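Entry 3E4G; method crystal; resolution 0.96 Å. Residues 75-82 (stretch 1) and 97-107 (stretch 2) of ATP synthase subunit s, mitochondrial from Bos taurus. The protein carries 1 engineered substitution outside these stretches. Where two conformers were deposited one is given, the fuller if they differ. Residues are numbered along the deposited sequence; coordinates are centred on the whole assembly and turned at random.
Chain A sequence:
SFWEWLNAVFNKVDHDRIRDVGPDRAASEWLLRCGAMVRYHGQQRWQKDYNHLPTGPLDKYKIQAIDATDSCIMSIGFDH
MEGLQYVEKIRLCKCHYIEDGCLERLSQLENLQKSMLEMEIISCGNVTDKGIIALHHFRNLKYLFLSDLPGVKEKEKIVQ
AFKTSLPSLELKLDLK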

# COMPACT_ATOMS: atom_id res chain seq x y z
N SER A 75 -2.05 -7.27 6.56
CA SER A 75 -1.28 -7.27 7.76
C SER A 75 0.19 -7.44 7.57
O SER A 75 0.90 -6.51 7.08
N ILE A 76 0.73 -8.53 8.06
CA ILE A 76 2.17 -8.68 8.08
C ILE A 76 2.72 -8.81 6.63
O ILE A 76 3.94 -8.68 6.46
N GLY A 77 1.90 -9.00 5.57
CA GLY A 77 2.44 -8.88 4.22
C GLY A 77 3.10 -7.52 4.00
O GLY A 77 4.07 -7.41 3.26
N PHE A 78 2.57 -6.49 4.66
CA PHE A 78 3.13 -5.15 4.50
C PHE A 78 4.51 -5.01 5.08
O PHE A 78 5.17 -3.99 4.78
N ASP A 79 5.01 -5.98 5.84
CA ASP A 79 6.40 -5.96 6.22
C ASP A 79 7.34 -6.03 5.00
O ASP A 79 8.52 -5.64 5.10
N HIS A 80 6.84 -6.49 3.86
CA HIS A 80 7.66 -6.41 2.63
C HIS A 80 7.97 -4.95 2.23
O HIS A 80 8.82 -4.71 1.39
N MET A 81 7.23 -4.02 2.78
CA MET A 81 7.34 -2.55 2.44
C MET A 81 8.61 -1.98 3.16
O MET A 81 9.00 -0.86 2.83
N GLU A 82 9.14 -2.67 4.17
CA GLU A 82 10.11 -2.05 5.08
C GLU A 82 11.32 -1.53 4.41
O GLU A 82 11.88 -0.51 4.86
N TYR A 97 -9.28 -7.83 2.74
CA TYR A 97 -8.63 -8.25 3.97
C TYR A 97 -7.94 -7.13 4.68
O TYR A 97 -7.51 -7.34 5.83
N ILE A 98 -7.75 -5.97 4.05
CA ILE A 98 -7.09 -4.78 4.66
C ILE A 98 -7.90 -4.36 5.87
O ILE A 98 -9.16 -4.38 5.82
N GLU A 99 -7.24 -3.90 6.90
CA GLU A 99 -7.89 -3.32 8.07
C GLU A 99 -7.07 -2.08 8.54
O GLU A 99 -5.98 -1.79 8.03
N ASP A 100 -7.59 -1.45 9.57
CA ASP A 100 -6.89 -0.31 10.17
C ASP A 100 -5.45 -0.67 10.55
O ASP A 100 -4.55 0.16 10.40
N GLY A 101 -5.26 -1.89 11.06
CA GLY A 101 -3.91 -2.25 11.48
C GLY A 101 -2.91 -2.27 10.30
O GLY A 101 -1.72 -2.00 10.51
N CYS A 102 -3.38 -2.56 9.10
CA CYS A 102 -2.53 -2.55 7.90
C CYS A 102 -2.07 -1.10 7.62
O CYS A 102 -0.90 -0.83 7.33
N LEU A 103 -3.04 -0.16 7.70
CA LEU A 103 -2.75 1.26 7.46
C LEU A 103 -1.82 1.81 8.54
O LEU A 103 -0.91 2.59 8.27
N GLU A 104 -2.04 1.38 9.81
CA GLU A 104 -1.17 1.75 10.92
C GLU A 104 0.25 1.24 10.63
O GLU A 104 1.24 2.01 10.77
N ARG A 105 0.41 -0.03 10.27
CA ARG A 105 1.71 -0.58 9.98
C ARG A 105 2.44 0.20 8.89
O ARG A 105 3.62 0.55 8.99
N LEU A 106 1.69 0.50 7.82
CA LEU A 106 2.28 1.32 6.70
C LEU A 106 2.73 2.69 7.21
O LEU A 106 3.80 3.20 6.85
N SER A 107 1.87 3.33 8.00
CA SER A 107 2.10 4.73 8.43
C SER A 107 3.36 4.84 9.26
O SER A 107 3.92 5.95 9.35

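Stretch 1 is largely a 3-10 segment, and it lies against the helix 100-107 of stretch 2. The two backbones come closest in register at Ser 75 and Cys 102, whose CA atoms are 4.9 Å apart. Together the stretches bury 428 Å² of surface.

Ser 75 makes its contacts mainly through its backbone. Its side chain, in the p rotamer, points sideways. Its N donates a hydrogen bond to Cys 102 SG at 3.2 Å. Cys 102 is an m rotamer, and the same sulfur also accepts from Glu 99 N at 3.4 Å, just before the helix. Ser 75 O accepts from Phe 78 N at 2.9 Å within stretch 1, and it also lies 3.3 Å from Arg 105 CD.

Ile 76 has its CA-to-CB bond directed away from the helix. It still makes one contact: its CG2 sits over one face of the Arg 105 guanidinium, 3.8 Å from Arg 105 CZ. Its chi1 is p, while chi2, at 21°, lies between wells. Gly 77 has no side chain and makes no contact with the other stretch.

Phe 78 is the centre of the packing. It points toward stretch 2 with chi1 m, and it is buried. Its CZ meets Ile 98 CD1 at 3.9 Å, at the ring edge. Its CE2 is 3.6 Å from Cys 102 CB, and its CD1 is 3.7 Å from Leu 106 CD2. The ring therefore touches residues spread along stretch 2, from before the helix to its later turns. Ile 98 and Leu 106 both start sideways, but their ends come nearer to the ring; each is m at chi1 and t at chi2.

Asp 79, with chi1 m, also starts sideways and brings its end nearer. Its OD1 forms a salt bridge with Arg 105 NH1 at 2.9 Å, approaching the guanidinium at its edge. Arg 105 points toward stretch 1, with chi1 and chi2 both t, then chi3 m. Water 1 bridges the same pair. It donates to Asp 79 OD2 at 2.7 Å and accepts a weak bond from Arg 105 NH1 at 3.2 Å.

His 80 is out of reach of the helix. Its ND1 instead donates to Gly 77 O at 2.8 Å. Met 81 points toward stretch 2 with all three chi angles m, and its CG packs on Leu 106 CD2 at 3.9 Å. Glu 82 is exposed and makes no contact across the stretches.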

# COMPACT_ATOMS: atom_id res chain seq x y z
CB SER A 75 -1.94 -8.24 8.81
OG SER A 75 -1.78 -9.60 8.38
CB ILE A 76 2.71 -9.65 9.12
CG1 ILE A 76 2.14 -10.96 8.71
CG2 ILE A 76 2.47 -9.14 10.54
CD1 ILE A 76 1.60 -11.39 7.33
CB PHE A 78 2.16 -4.10 5.05
CG PHE A 78 0.90 -3.94 4.22
CD1 PHE A 78 0.89 -3.29 2.99
CD2 PHE A 78 -0.29 -4.49 4.63
CE1 PHE A 78 -0.26 -3.18 2.23
CE2 PHE A 78 -1.42 -4.42 3.87
CZ PHE A 78 -1.44 -3.73 2.68
CB ASP A 79 6.72 -7.01 7.25
CG ASP A 79 6.11 -6.70 8.65
OD1 ASP A 79 5.62 -5.58 8.89
OD2 ASP A 79 6.14 -7.61 9.46
CB HIS A 80 6.93 -7.04 1.42
CG HIS A 80 6.86 -8.54 1.45
ND1 HIS A 80 5.78 -9.23 1.97
CD2 HIS A 80 7.71 -9.49 0.99
CE1 HIS A 80 6.02 -10.53 1.79
NE2 HIS A 80 7.18 -10.72 1.22
CB MET A 81 6.10 -1.76 2.88
CG MET A 81 4.80 -2.22 2.15
SD MET A 81 4.76 -2.03 0.32
CE MET A 81 4.89 -0.29 0.19
CB GLU A 82 10.49 -3.10 6.15
CG GLU A 82 11.14 -2.49 7.35
CD GLU A 82 12.52 -2.22 7.15
OE1 GLU A 82 13.19 -3.00 6.41
OE2 GLU A 82 13.08 -1.25 7.79
CB TYR A 97 -7.66 -9.37 3.70
CG TYR A 97 -8.28 -10.58 3.09
CD1 TYR A 97 -8.75 -11.55 3.85
CD2 TYR A 97 -8.18 -10.81 1.74
CE1 TYR A 97 -9.34 -12.69 3.27
CE2 TYR A 97 -8.73 -11.90 1.12
CZ TYR A 97 -9.32 -12.81 1.87
OH TYR A 97 -9.87 -13.97 1.35
CB ILE A 98 -6.89 -3.63 3.58
CG1 ILE A 98 -5.90 -4.10 2.53
CG2 ILE A 98 -6.56 -2.24 4.21
CD1 ILE A 98 -5.17 -3.17 1.63
CB GLU A 99 -7.95 -4.37 9.21
CG GLU A 99 -8.62 -5.64 8.91
CD GLU A 99 -8.64 -6.59 10.03
OE1 GLU A 99 -8.21 -6.23 11.14
OE2 GLU A 99 -9.06 -7.77 9.85
CB ASP A 100 -7.64 0.18 11.39
CG ASP A 100 -8.96 0.83 11.06
OD1 ASP A 100 -9.16 1.28 9.91
OD2 ASP A 100 -9.80 0.97 12.03
CB CYS A 102 -3.31 -3.06 6.68
SG CYS A 102 -3.99 -4.76 6.91
CB LEU A 103 -4.03 2.07 7.38
CG LEU A 103 -4.96 1.61 6.22
CD1 LEU A 103 -6.22 2.48 6.22
CD2 LEU A 103 -4.27 1.66 4.87
CB GLU A 104 -1.71 1.21 12.23
CG GLU A 104 -2.95 1.90 12.66
CD GLU A 104 -3.77 1.19 13.71
OE1 GLU A 104 -3.48 0.04 14.04
OE2 GLU A 104 -4.73 1.80 14.18
CB ARG A 105 1.56 -2.08 9.59
CG ARG A 105 2.82 -2.91 9.32
CD ARG A 105 2.51 -4.39 9.00
NE ARG A 105 1.96 -5.07 10.14
CZ ARG A 105 2.65 -5.42 11.27
NH1 ARG A 105 3.98 -5.41 11.27
NH2 ARG A 105 2.01 -5.81 12.31
CB LEU A 106 1.26 1.52 5.63
CG LEU A 106 1.00 0.29 4.70
CD1 LEU A 106 -0.24 0.57 3.86
CD2 LEU A 106 2.16 0.04 3.81
CB SER A 107 0.93 5.26 9.20
OG SER A 107 0.84 4.70 10.51
O HOH W 1 6.40 -7.24 12.12